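Local coordinates for putative uncharacterized protein TTHB189 (Thermus thermophilus, PDB 2ZCA), which is a Cse2-family CRISPR-associated protein of type I-E systems, consistent with a part in RNA-guided antiviral defence, at residues A22-F27 and L68-D73; E60-V65 and D134-F139; R80-A85 and G124-A129. All coordinates share one frame; numbering follows the deposited sequence.

Contact 1: A22-F27 and L68-D73; sequences AARAAF and LYALKD
R24 on helix 20-29 and A70 near the C-terminal end of helix 56-71 bring the two backbones closest, with CA atoms 5.5 Å apart. The methyl of A70 points toward helix 20-29. Its CB touches F27 CB at 3.5 Å and R24 CG at 4.0 Å, so the small residue sits against the roots of two larger ones. A70 CB lies at the edge of the F27 ring, near its plane, while the F27 side chain also touches L11 of helix 3-15 and V45 of helix 42-49.

R24 carries the polar half. Its CG stands anti to the backbone N (chi1 -176°), and the chain then runs extended to NE, which brings NE to D73 just beyond helix 56-71. There R24 NE donates to D73 OD1 at 2.9 Å, with an N-H...O angle of 151°, in a salt bridge. The oxygen receives it on its anti lone pair. The guanidinium and carboxylate planes are turned 51° apart, and NE is the one nitrogen hydrogen-bonded to the carboxylate across the contact. A70 O lies over one guanidinium face, 3.1 Å from R24 NH2, too poorly angled for a hydrogen bond.

D73, with positive phi, is the C-prime residue of a Schellman motif: D73 N bonds to A70 O at 2.8 Å, and G74 N returns to Y69 O. The positive group of R24 therefore lies beside the carbonyl end of a helix as well as a carboxylate, and both would probably favour its charge.

Contact 2: E60-V65 and D134-F139; sequences EAHYLV and DLLRWF
L135 CD2 reaches A61 where the two segments come closest, 3.7 Å from A61 CA and 3.8 Å from A61 CB. The alanine methyl is so short that the leucine branch lies against the backbone of helix 56-71 itself. One turn further on, L64 CD2 meets the same methyl, L135 CD2, at 3.9 Å, the two side chains crossing at about a right angle, and V65 CG2 adds a looser touch. L136 CD2 comes in beside L135, 3.9 Å from A61 CB. H62 sets its CG anti to the carbonyl carbon (chi1 -73°), and from there the CE1 corner of its ring meets L136 CD2 at 4.1 Å.

In the next shell, H62 ND1 is hydrogen-bonded to E58 O of its own helix, and W54 and F7 each meet its ring edge-to-face, which would limit its rotation. L132, one turn before L136, extends the seam onto A61, H62 and V65. Beyond L135 and L64 lies helix 111-121, through I111 and L115 respectively.

No hydrogen bond joins the two segments. This is apolar helix-to-helix packing in the interior of an all-helical Cse2 fold, where helix 56-71 meets the C-terminal end of helix 128-136.

Contact 3: R80-A85 and G124-A129; sequences RTLARA and GGIDFA
R80 sets its CG anti to the backbone N (chi1 -174°) and continues extended to NE, a shape that lays the side chain alongside G125 O. R80 CD passes 3.4 Å from that oxygen before R80 NH1 bonds to it at 2.7 Å, with an N-H...O angle of 154°. G125 O lies in the guanidinium plane, while the donor is tilted 34° from the plane of the carbonyl. Further partners hold the group, among them E123 O, hydrogen-bonded to R80 NH1, and E88, in a salt bridge with R80 NH2. A85 CB sits over one guanidinium face, offset toward its rim.

The backbones join as well. D127 N donates to R80 O at 2.8 Å from above the carbonyl plane, and I126 CA makes a CH...O contact with the same oxygen at 3.1 Å, so R80 O takes two neighbouring groups of the facing loop.

Both segments span the start of a helix, and each brings an N-cap. T81 OG1 accepts from R84 N at 3.2 Å to cap helix 82-90, and it is also bonded to E152 of helix 144-155. D127 OD1 caps helix 128-136, with a weak bond from A129 N and another from R130 N; D127 OD2 is bonded to G79 N, which ties this cap back to the loop leading into helix 82-90. A water joins the two starts, accepting from L82 N and donating to D127 O.

I126 supplies the apolar part of the contact. Its CG2 meets A85 CB at 3.8 Å, and its CD1 is loosely apposed to L82 CB. L82 continues onto L115, A118 and V119 of helix 111-121, with V119 also touching I126.

Overall arrangement
Contact 2 lies deepest, its centre about 7 Å from the centre of the chain, and is purely apolar; contact 3 is also buried, and it joins loops at helix starts through backbone and arginine hydrogen bonds. Contact 1, its centre about 12 Å from that of the chain and only partly buried, pairs a small apolar patch with a salt bridge. Helix 56-71 serves both contact 1, at its C-terminal end, and contact 2, further back; helix 128-136 likewise serves contact 3 at its start and contact 2 at its end. Contacts 1 and 3 touch directly, K72 NZ reaching G124 O and the F128 ring packing on L68, Y69 and K72.

Contact 1: A22-F27 and L68-D73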
ATOM      1  N   ALA A  22       9.548  -7.322  15.758  1.00 16.96           N
ATOM      2  CA  ALA A  22      10.358  -7.994  14.752  1.00 16.28           C
ATOM      3  C   ALA A  22       9.702  -7.901  13.372  1.00 15.16           C
ATOM      4  O   ALA A  22      10.387  -7.741  12.363  1.00 14.26           O
ATOM      5  CB  ALA A  22      10.560  -9.460  15.137  1.00 18.07           C
ATOM      6  N   ALA A  23       8.377  -8.010  13.335  1.00 15.02           N
ATOM      7  CA  ALA A  23       7.648  -7.936  12.074  1.00 14.61           C
ATOM      8  C   ALA A  23       7.798  -6.547  11.459  1.00 15.06           C
ATOM      9  O   ALA A  23       8.118  -6.416  10.276  1.00 13.16           O
ATOM     10  CB  ALA A  23       6.172  -8.256  12.299  1.00 16.51           C
ATOM     11  N   ARG A  24       7.565  -5.513  12.264  1.00 13.77           N
ATOM     12  CA  ARG A  24       7.685  -4.144  11.779  1.00 13.23           C
ATOM     13  C   ARG A  24       9.102  -3.896  11.281  1.00 13.75           C
ATOM     14  O   ARG A  24       9.300  -3.251  10.257  1.00 14.06           O
ATOM     15  CB  ARG A  24       7.359  -3.131  12.883  1.00 15.14           C
ATOM     16  CG  ARG A  24       7.388  -1.677  12.396  1.00 16.63           C
ATOM     17  CD  ARG A  24       7.270  -0.681  13.545  1.00 20.56           C
ATOM     18  NE  ARG A  24       6.996   0.679  13.077  1.00 20.16           N
ATOM     19  CZ  ARG A  24       7.856   1.444  12.411  1.00 20.65           C
ATOM     20  NH1 ARG A  24       9.071   1.001  12.119  1.00 20.80           N
ATOM     21  NH2 ARG A  24       7.498   2.666  12.031  1.00 20.55           N
ATOM     22  N   ALA A  25      10.088  -4.409  12.013  1.00 12.69           N
ATOM     23  CA  ALA A  25      11.480  -4.233  11.626  1.00 12.95           C
ATOM     24  C   ALA A  25      11.727  -4.830  10.245  1.00 12.93           C
ATOM     25  O   ALA A  25      12.409  -4.226   9.412  1.00 12.83           O
ATOM     26  CB  ALA A  25      12.402  -4.887  12.658  1.00 15.31           C
ATOM     27  N   ALA A  26      11.167  -6.013   9.998  1.00 12.25           N
ATOM     28  CA  ALA A  26      11.344  -6.670   8.708  1.00 11.81           C
ATOM     29  C   ALA A  26      10.579  -5.933   7.611  1.00 12.19           C
ATOM     30  O   ALA A  26      11.111  -5.708   6.524  1.00 11.48           O
ATOM     31  CB  ALA A  26      10.879  -8.118   8.785  1.00 11.73           C
ATOM     32  N   PHE A  27       9.333  -5.566   7.897  1.00 11.84           N
ATOM     33  CA  PHE A  27       8.524  -4.852   6.915  1.00 11.84           C
ATOM     34  C   PHE A  27       9.139  -3.495   6.585  1.00 11.46           C
ATOM     35  O   PHE A  27       9.224  -3.107   5.417  1.00 10.31           O
ATOM     36  CB  PHE A  27       7.093  -4.632   7.427  1.00 11.72           C
ATOM     37  CG  PHE A  27       6.274  -5.890   7.545  1.00 14.02           C
ATOM     38  CD1 PHE A  27       6.522  -6.989   6.729  1.00 12.73           C
ATOM     39  CD2 PHE A  27       5.208  -5.953   8.441  1.00 13.53           C
ATOM     40  CE1 PHE A  27       5.718  -8.132   6.803  1.00 15.15           C
ATOM     41  CE2 PHE A  27       4.398  -7.089   8.520  1.00 14.66           C
ATOM     42  CZ  PHE A  27       4.655  -8.180   7.700  1.00 12.19           C
ATOM     43  N   LEU A  68       4.380  -0.610   3.638  1.00  9.63           N
ATOM     44  CA  LEU A  68       3.840   0.739   3.785  1.00 10.78           C
ATOM     45  C   LEU A  68       3.047   0.872   5.080  1.00 11.45           C
ATOM     46  O   LEU A  68       3.011   1.942   5.697  1.00 13.43           O
ATOM     47  CB  LEU A  68       2.975   1.086   2.568  1.00 11.50           C
ATOM     48  CG  LEU A  68       3.786   1.115   1.264  1.00 13.44           C
ATOM     49  CD1 LEU A  68       2.861   1.255   0.067  1.00 11.98           C
ATOM     50  CD2 LEU A  68       4.789   2.267   1.312  1.00 14.60           C
ATOM     51  N   TYR A  69       2.417  -0.221   5.492  1.00 10.22           N
ATOM     52  CA  TYR A  69       1.646  -0.249   6.731  1.00 11.17           C
ATOM     53  C   TYR A  69       2.615  -0.028   7.893  1.00 11.60           C
ATOM     54  O   TYR A  69       2.336   0.736   8.813  1.00 11.79           O
ATOM     55  CB  TYR A  69       0.932  -1.603   6.847  1.00 10.70           C
ATOM     56  CG  TYR A  69       0.204  -1.872   8.147  1.00 12.03           C
ATOM     57  CD1 TYR A  69       0.867  -2.428   9.245  1.00 10.99           C
ATOM     58  CD2 TYR A  69      -1.162  -1.632   8.258  1.00 12.85           C
ATOM     59  CE1 TYR A  69       0.176  -2.747  10.420  1.00 13.85           C
ATOM     60  CE2 TYR A  69      -1.860  -1.944   9.423  1.00 14.25           C
ATOM     61  CZ  TYR A  69      -1.187  -2.502  10.498  1.00 13.21           C
ATOM     62  OH  TYR A  69      -1.889  -2.825  11.641  1.00 15.61           O
ATOM     63  N   ALA A  70       3.765  -0.694   7.836  1.00 11.28           N
ATOM     64  CA  ALA A  70       4.774  -0.552   8.877  1.00 10.68           C
ATOM     65  C   ALA A  70       5.345   0.868   8.896  1.00 11.70           C
ATOM     66  O   ALA A  70       5.570   1.438   9.968  1.00 13.49           O
ATOM     67  CB  ALA A  70       5.890  -1.572   8.659  1.00 12.52           C
ATOM     68  N   LEU A  71       5.578   1.434   7.714  1.00 10.68           N
ATOM     69  CA  LEU A  71       6.114   2.788   7.602  1.00 11.28           C
ATOM     70  C   LEU A  71       5.221   3.774   8.353  1.00 12.95           C
ATOM     71  O   LEU A  71       5.709   4.716   8.990  1.00 11.25           O
ATOM     72  CB  LEU A  71       6.216   3.202   6.128  1.00 10.17           C
ATOM     73  CG  LEU A  71       6.637   4.649   5.838  1.00 11.12           C
ATOM     74  CD1 LEU A  71       8.065   4.878   6.319  1.00 12.29           C
ATOM     75  CD2 LEU A  71       6.527   4.933   4.342  1.00 11.34           C
ATOM     76  N   LYS A  72       3.912   3.544   8.276  1.00 11.62           N
ATOM     77  CA  LYS A  72       2.932   4.397   8.938  1.00 12.48           C
ATOM     78  C   LYS A  72       2.575   3.859  10.323  1.00 13.33           C
ATOM     79  O   LYS A  72       1.595   4.283  10.940  1.00 13.33           O
ATOM     80  CB  LYS A  72       1.669   4.511   8.071  1.00 12.35           C
ATOM     81  CG  LYS A  72       1.830   5.429   6.860  1.00 13.94           C
ATOM     82  CD  LYS A  72       1.825   6.898   7.288  1.00 13.84           C
ATOM     83  CE  LYS A  72       2.035   7.839   6.105  1.00 14.77           C
ATOM     84  NZ  LYS A  72       1.971   9.271   6.514  1.00 15.15           N
ATOM     85  N   ASP A  73       3.385   2.923  10.803  1.00 14.20           N
ATOM     86  CA  ASP A  73       3.186   2.320  12.118  1.00 14.59           C
ATOM     87  C   ASP A  73       1.772   1.766  12.304  1.00 14.31           C
ATOM     88  O   ASP A  73       1.187   1.865  13.384  1.00 14.61           O
ATOM     89  CB  ASP A  73       3.500   3.349  13.210  1.00 17.16           C
ATOM     90  CG  ASP A  73       3.855   2.704  14.532  1.00 21.15           C
ATOM     91  OD1 ASP A  73       4.747   1.826  14.539  1.00 20.51           O
ATOM     92  OD2 ASP A  73       3.250   3.076  15.562  1.00 20.49           O
TER

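Contact 2: E60-V65 and D134-F139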
ATOM      1  N   GLU A  60       3.474  -9.825  -4.421  1.00  9.22           N
ATOM      2  CA  GLU A  60       4.275  -8.614  -4.271  1.00 10.77           C
ATOM      3  C   GLU A  60       3.422  -7.450  -3.764  1.00 10.68           C
ATOM      4  O   GLU A  60       3.892  -6.623  -2.982  1.00 11.01           O
ATOM      5  CB  GLU A  60       4.946  -8.272  -5.603  1.00 11.62           C
ATOM      6  CG  GLU A  60       5.797  -9.424  -6.130  1.00 14.81           C
ATOM      7  CD  GLU A  60       6.446  -9.136  -7.469  1.00 18.12           C
ATOM      8  OE1 GLU A  60       5.846  -8.402  -8.278  1.00 18.54           O
ATOM      9  OE2 GLU A  60       7.550  -9.664  -7.721  1.00 17.37           O
ATOM     10  N   ALA A  61       2.163  -7.397  -4.190  1.00  9.38           N
ATOM     11  CA  ALA A  61       1.270  -6.329  -3.739  1.00  9.92           C
ATOM     12  C   ALA A  61       1.110  -6.419  -2.224  1.00  8.57           C
ATOM     13  O   ALA A  61       1.138  -5.404  -1.528  1.00  9.93           O
ATOM     14  CB  ALA A  61      -0.090  -6.448  -4.417  1.00  8.05           C
ATOM     15  N   HIS A  62       0.939  -7.637  -1.712  1.00  8.13           N
ATOM     16  CA  HIS A  62       0.790  -7.828  -0.273  1.00  7.62           C
ATOM     17  C   HIS A  62       2.050  -7.391   0.474  1.00  8.23           C
ATOM     18  O   HIS A  62       1.969  -6.729   1.512  1.00  7.08           O
ATOM     19  CB  HIS A  62       0.493  -9.294   0.061  1.00  6.87           C
ATOM     20  CG  HIS A  62      -0.896  -9.732  -0.288  1.00  5.41           C
ATOM     21  ND1 HIS A  62      -1.300  -9.975  -1.583  1.00  9.25           N
ATOM     22  CD2 HIS A  62      -1.968 -10.002   0.496  1.00  7.02           C
ATOM     23  CE1 HIS A  62      -2.557 -10.383  -1.582  1.00  7.37           C
ATOM     24  NE2 HIS A  62      -2.985 -10.409  -0.333  1.00  8.47           N
ATOM     25  N   TYR A  63       3.214  -7.770  -0.044  1.00  8.66           N
ATOM     26  CA  TYR A  63       4.468  -7.392   0.604  1.00  7.87           C
ATOM     27  C   TYR A  63       4.649  -5.882   0.640  1.00  8.08           C
ATOM     28  O   TYR A  63       5.115  -5.333   1.638  1.00  7.24           O
ATOM     29  CB  TYR A  63       5.661  -8.029  -0.113  1.00  7.75           C
ATOM     30  CG  TYR A  63       5.921  -9.461   0.303  1.00  8.04           C
ATOM     31  CD1 TYR A  63       6.549  -9.750   1.514  1.00  7.78           C
ATOM     32  CD2 TYR A  63       5.504 -10.524  -0.494  1.00  9.22           C
ATOM     33  CE1 TYR A  63       6.754 -11.064   1.925  1.00  9.88           C
ATOM     34  CE2 TYR A  63       5.703 -11.838  -0.093  1.00  9.75           C
ATOM     35  CZ  TYR A  63       6.328 -12.100   1.118  1.00 10.43           C
ATOM     36  OH  TYR A  63       6.511 -13.402   1.523  1.00 12.51           O
ATOM     37  N   LEU A  64       4.286  -5.207  -0.445  1.00  7.95           N
ATOM     38  CA  LEU A  64       4.445  -3.758  -0.480  1.00  9.13           C
ATOM     39  C   LEU A  64       3.505  -3.078   0.512  1.00  8.60           C
ATOM     40  O   LEU A  64       3.903  -2.141   1.205  1.00  8.12           O
ATOM     41  CB  LEU A  64       4.210  -3.217  -1.900  1.00  8.57           C
ATOM     42  CG  LEU A  64       4.312  -1.695  -2.086  1.00  9.87           C
ATOM     43  CD1 LEU A  64       5.662  -1.190  -1.601  1.00 10.53           C
ATOM     44  CD2 LEU A  64       4.120  -1.348  -3.558  1.00  9.02           C
ATOM     45  N   VAL A  65       2.261  -3.548   0.588  1.00  9.87           N
ATOM     46  CA  VAL A  65       1.303  -2.960   1.520  1.00  8.78           C
ATOM     47  C   VAL A  65       1.733  -3.186   2.969  1.00  9.38           C
ATOM     48  O   VAL A  65       1.568  -2.307   3.809  1.00  8.89           O
ATOM     49  CB  VAL A  65      -0.119  -3.518   1.291  1.00 10.83           C
ATOM     50  CG1 VAL A  65      -1.050  -3.076   2.416  1.00  9.96           C
ATOM     51  CG2 VAL A  65      -0.652  -3.011  -0.049  1.00 10.50           C
ATOM     52  N   ASP A 134      -6.825  -2.012  -4.371  1.00  9.89           N
ATOM     53  CA  ASP A 134      -6.523  -1.220  -5.554  1.00  9.79           C
ATOM     54  C   ASP A 134      -5.237  -1.675  -6.243  1.00  9.67           C
ATOM     55  O   ASP A 134      -5.196  -1.808  -7.463  1.00 10.73           O
ATOM     56  CB  ASP A 134      -6.425   0.266  -5.196  1.00  9.90           C
ATOM     57  CG  ASP A 134      -7.767   0.867  -4.829  1.00  9.85           C
ATOM     58  OD1 ASP A 134      -8.803   0.257  -5.178  1.00 12.06           O
ATOM     59  OD2 ASP A 134      -7.786   1.954  -4.209  1.00 11.39           O
ATOM     60  N   LEU A 135      -4.190  -1.920  -5.463  1.00  9.67           N
ATOM     61  CA  LEU A 135      -2.920  -2.356  -6.037  1.00 10.44           C
ATOM     62  C   LEU A 135      -3.089  -3.700  -6.755  1.00 11.55           C
ATOM     63  O   LEU A 135      -2.489  -3.943  -7.802  1.00 10.31           O
ATOM     64  CB  LEU A 135      -1.861  -2.464  -4.932  1.00 10.73           C
ATOM     65  CG  LEU A 135      -0.418  -2.750  -5.365  1.00 11.97           C
ATOM     66  CD1 LEU A 135       0.046  -1.710  -6.382  1.00 15.35           C
ATOM     67  CD2 LEU A 135       0.484  -2.741  -4.138  1.00 13.45           C
ATOM     68  N   LEU A 136      -3.917  -4.570  -6.192  1.00 11.81           N
ATOM     69  CA  LEU A 136      -4.163  -5.872  -6.798  1.00 13.40           C
ATOM     70  C   LEU A 136      -4.799  -5.756  -8.183  1.00 14.27           C
ATOM     71  O   LEU A 136      -4.617  -6.628  -9.032  1.00 16.17           O
ATOM     72  CB  LEU A 136      -5.069  -6.708  -5.892  1.00 12.20           C
ATOM     73  CG  LEU A 136      -4.413  -7.304  -4.646  1.00 11.92           C
ATOM     74  CD1 LEU A 136      -5.475  -7.860  -3.701  1.00 12.47           C
ATOM     75  CD2 LEU A 136      -3.449  -8.402  -5.074  1.00 11.75           C
ATOM     76  N   ARG A 137      -5.532  -4.672  -8.417  1.00 14.18           N
ATOM     77  CA  ARG A 137      -6.211  -4.472  -9.696  1.00 13.53           C
ATOM     78  C   ARG A 137      -5.569  -3.359 -10.523  1.00 13.66           C
ATOM     79  O   ARG A 137      -6.123  -2.915 -11.525  1.00 11.65           O
ATOM     80  CB  ARG A 137      -7.678  -4.126  -9.439  1.00 13.10           C
ATOM     81  CG  ARG A 137      -8.435  -5.181  -8.636  1.00 14.44           C
ATOM     82  CD  ARG A 137      -9.808  -4.668  -8.229  1.00 13.97           C
ATOM     83  NE  ARG A 137      -9.726  -3.571  -7.265  1.00 12.84           N
ATOM     84  CZ  ARG A 137     -10.748  -2.781  -6.946  1.00 16.33           C
ATOM     85  NH1 ARG A 137     -11.931  -2.966  -7.519  1.00 14.54           N
ATOM     86  NH2 ARG A 137     -10.589  -1.803  -6.058  1.00 13.35           N
ATOM     87  N   TRP A 138      -4.382  -2.936 -10.114  1.00 13.03           N
ATOM     88  CA  TRP A 138      -3.687  -1.841 -10.780  1.00 14.12           C
ATOM     89  C   TRP A 138      -3.376  -2.050 -12.257  1.00 13.99           C
ATOM     90  O   TRP A 138      -3.360  -1.092 -13.032  1.00 15.12           O
ATOM     91  CB  TRP A 138      -2.391  -1.533 -10.023  1.00 14.18           C
ATOM     92  CG  TRP A 138      -1.767  -0.220 -10.393  1.00 16.38           C
ATOM     93  CD1 TRP A 138      -0.787  -0.005 -11.322  1.00 15.72           C
ATOM     94  CD2 TRP A 138      -2.083   1.060  -9.837  1.00 15.28           C
ATOM     95  NE1 TRP A 138      -0.471   1.336 -11.373  1.00 17.29           N
ATOM     96  CE2 TRP A 138      -1.253   2.010 -10.473  1.00 15.97           C
ATOM     97  CE3 TRP A 138      -2.988   1.498  -8.861  1.00 17.21           C
ATOM     98  CZ2 TRP A 138      -1.302   3.373 -10.165  1.00 15.99           C
ATOM     99  CZ3 TRP A 138      -3.036   2.859  -8.554  1.00 15.48           C
ATOM    100  CH2 TRP A 138      -2.195   3.776  -9.206  1.00 14.59           C
ATOM    101  N   PHE A 139      -3.147  -3.295 -12.655  1.00 13.81           N
ATOM    102  CA  PHE A 139      -2.791  -3.570 -14.037  1.00 15.37           C
ATOM    103  C   PHE A 139      -3.922  -3.953 -14.973  1.00 16.39           C
ATOM    104  O   PHE A 139      -3.698  -4.530 -16.039  1.00 16.30           O
ATOM    105  CB  PHE A 139      -1.682  -4.609 -14.045  1.00 16.77           C
ATOM    106  CG  PHE A 139      -0.508  -4.203 -13.211  1.00 19.81           C
ATOM    107  CD1 PHE A 139       0.258  -3.097 -13.573  1.00 21.11           C
ATOM    108  CD2 PHE A 139      -0.218  -4.863 -12.022  1.00 21.05           C
ATOM    109  CE1 PHE A 139       1.295  -2.651 -12.757  1.00 22.55           C
ATOM    110  CE2 PHE A 139       0.816  -4.425 -11.199  1.00 23.11           C
ATOM    111  CZ  PHE A 139       1.572  -3.315 -11.568  1.00 22.57           C
TER

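Contact 3: R80-A85 and G124-A129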
ATOM      1  N   ARG A  80      -9.987   7.139   4.388  1.00 14.88           N
ATOM      2  CA  ARG A  80      -8.995   8.114   3.960  1.00 12.20           C
ATOM      3  C   ARG A  80      -8.041   7.439   2.987  1.00 13.07           C
ATOM      4  O   ARG A  80      -6.982   6.948   3.378  1.00 12.35           O
ATOM      5  CB  ARG A  80      -8.217   8.664   5.160  1.00 13.29           C
ATOM      6  CG  ARG A  80      -7.262   9.794   4.785  1.00 14.40           C
ATOM      7  CD  ARG A  80      -6.876  10.635   5.990  1.00 16.86           C
ATOM      8  NE  ARG A  80      -6.149  11.841   5.600  1.00 15.66           N
ATOM      9  CZ  ARG A  80      -4.826  11.942   5.541  1.00 16.67           C
ATOM     10  NH1 ARG A  80      -4.061  10.904   5.850  1.00 17.50           N
ATOM     11  NH2 ARG A  80      -4.266  13.090   5.179  1.00 13.96           N
ATOM     12  N   THR A  81      -8.426   7.411   1.715  1.00 12.26           N
ATOM     13  CA  THR A  81      -7.607   6.769   0.689  1.00 11.84           C
ATOM     14  C   THR A  81      -6.353   7.571   0.404  1.00 11.22           C
ATOM     15  O   THR A  81      -6.284   8.765   0.707  1.00 10.94           O
ATOM     16  CB  THR A  81      -8.380   6.615  -0.631  1.00 13.22           C
ATOM     17  OG1 THR A  81      -8.648   7.911  -1.178  1.00 11.91           O
ATOM     18  CG2 THR A  81      -9.691   5.886  -0.398  1.00 14.70           C
ATOM     19  N   LEU A  82      -5.357   6.913  -0.182  1.00 10.23           N
ATOM     20  CA  LEU A  82      -4.113   7.585  -0.510  1.00 10.22           C
ATOM     21  C   LEU A  82      -4.391   8.785  -1.411  1.00 10.69           C
ATOM     22  O   LEU A  82      -3.782   9.839  -1.248  1.00  9.16           O
ATOM     23  CB  LEU A  82      -3.146   6.621  -1.211  1.00  9.39           C
ATOM     24  CG  LEU A  82      -1.806   7.228  -1.651  1.00  9.80           C
ATOM     25  CD1 LEU A  82      -1.134   7.937  -0.479  1.00 10.54           C
ATOM     26  CD2 LEU A  82      -0.902   6.127  -2.185  1.00 11.75           C
ATOM     27  N   ALA A  83      -5.321   8.630  -2.355  1.00 10.38           N
ATOM     28  CA  ALA A  83      -5.649   9.727  -3.264  1.00  8.91           C
ATOM     29  C   ALA A  83      -6.177  10.934  -2.498  1.00 10.66           C
ATOM     30  O   ALA A  83      -5.810  12.070  -2.797  1.00  9.07           O
ATOM     31  CB  ALA A  83      -6.680   9.274  -4.300  1.00  9.88           C
ATOM     32  N   ARG A  84      -7.046  10.690  -1.521  1.00 10.24           N
ATOM     33  CA  ARG A  84      -7.592  11.779  -0.721  1.00 12.79           C
ATOM     34  C   ARG A  84      -6.490  12.398   0.138  1.00 11.87           C
ATOM     35  O   ARG A  84      -6.414  13.617   0.282  1.00 11.72           O
ATOM     36  CB  ARG A  84      -8.744  11.266   0.150  1.00 14.82           C
ATOM     37  CG  ARG A  84     -10.000  10.954  -0.667  1.00 20.41           C
ATOM     38  CD  ARG A  84     -11.029  10.115   0.085  1.00 24.70           C
ATOM     39  NE  ARG A  84     -12.202   9.855  -0.750  1.00 26.94           N
ATOM     40  CZ  ARG A  84     -13.157   8.975  -0.460  1.00 29.99           C
ATOM     41  NH1 ARG A  84     -13.091   8.254   0.654  1.00 31.22           N
ATOM     42  NH2 ARG A  84     -14.182   8.813  -1.288  1.00 30.51           N
ATOM     43  N   ALA A  85      -5.624  11.556   0.693  1.00 10.47           N
ATOM     44  CA  ALA A  85      -4.526  12.042   1.520  1.00 11.23           C
ATOM     45  C   ALA A  85      -3.568  12.897   0.694  1.00 11.74           C
ATOM     46  O   ALA A  85      -2.991  13.861   1.204  1.00 10.62           O
ATOM     47  CB  ALA A  85      -3.775  10.868   2.144  1.00 11.71           C
ATOM     48  N   GLY A 124      -0.275  11.626   8.187  1.00 13.85           N
ATOM     49  CA  GLY A 124      -1.284  10.776   8.791  1.00 14.68           C
ATOM     50  C   GLY A 124      -1.560   9.422   8.166  1.00 14.85           C
ATOM     51  O   GLY A 124      -0.882   8.992   7.231  1.00 12.48           O
ATOM     52  N   GLY A 125      -2.588   8.759   8.690  1.00 14.47           N
ATOM     53  CA  GLY A 125      -2.953   7.436   8.217  1.00 15.00           C
ATOM     54  C   GLY A 125      -3.823   7.391   6.975  1.00 14.27           C
ATOM     55  O   GLY A 125      -4.462   8.377   6.602  1.00 14.36           O
ATOM     56  N   ILE A 126      -3.838   6.226   6.338  1.00 13.46           N
ATOM     57  CA  ILE A 126      -4.623   6.002   5.133  1.00 13.10           C
ATOM     58  C   ILE A 126      -5.307   4.643   5.210  1.00 12.84           C
ATOM     59  O   ILE A 126      -5.030   3.847   6.114  1.00 11.89           O
ATOM     60  CB  ILE A 126      -3.733   6.049   3.870  1.00 12.44           C
ATOM     61  CG1 ILE A 126      -2.652   4.971   3.950  1.00 13.86           C
ATOM     62  CG2 ILE A 126      -3.104   7.427   3.735  1.00 12.48           C
ATOM     63  CD1 ILE A 126      -1.836   4.828   2.670  1.00 13.14           C
ATOM     64  N   ASP A 127      -6.203   4.385   4.262  1.00 12.14           N
ATOM     65  CA  ASP A 127      -6.948   3.131   4.211  1.00 13.51           C
ATOM     66  C   ASP A 127      -6.097   2.069   3.523  1.00 12.65           C
ATOM     67  O   ASP A 127      -6.014   2.036   2.295  1.00 11.15           O
ATOM     68  CB  ASP A 127      -8.257   3.330   3.430  1.00 12.98           C
ATOM     69  CG  ASP A 127      -9.223   2.158   3.580  1.00 16.95           C
ATOM     70  OD1 ASP A 127      -8.770   0.996   3.588  1.00 14.15           O
ATOM     71  OD2 ASP A 127     -10.446   2.400   3.672  1.00 16.49           O
ATOM     72  N   PHE A 128      -5.477   1.198   4.317  1.00 11.89           N
ATOM     73  CA  PHE A 128      -4.619   0.147   3.781  1.00 11.27           C
ATOM     74  C   PHE A 128      -5.378  -1.023   3.172  1.00 10.97           C
ATOM     75  O   PHE A 128      -4.825  -1.785   2.381  1.00 11.59           O
ATOM     76  CB  PHE A 128      -3.659  -0.335   4.871  1.00 11.72           C
ATOM     77  CG  PHE A 128      -2.544   0.631   5.146  1.00 10.61           C
ATOM     78  CD1 PHE A 128      -1.475   0.745   4.261  1.00 12.24           C
ATOM     79  CD2 PHE A 128      -2.581   1.463   6.259  1.00 11.16           C
ATOM     80  CE1 PHE A 128      -0.457   1.676   4.481  1.00 11.99           C
ATOM     81  CE2 PHE A 128      -1.565   2.398   6.488  1.00 10.98           C
ATOM     82  CZ  PHE A 128      -0.506   2.503   5.599  1.00 10.54           C
ATOM     83  N   ALA A 129      -6.649  -1.162   3.531  1.00 11.70           N
ATOM     84  CA  ALA A 129      -7.470  -2.225   2.976  1.00 12.12           C
ATOM     85  C   ALA A 129      -7.760  -1.863   1.520  1.00 11.34           C
ATOM     86  O   ALA A 129      -7.575  -2.678   0.617  1.00  9.42           O
ATOM     87  CB  ALA A 129      -8.768  -2.353   3.764  1.00 12.82           C
TER
HETATM   88  O   HOH W   1      -5.820   4.040   0.219  1.00 12.23           O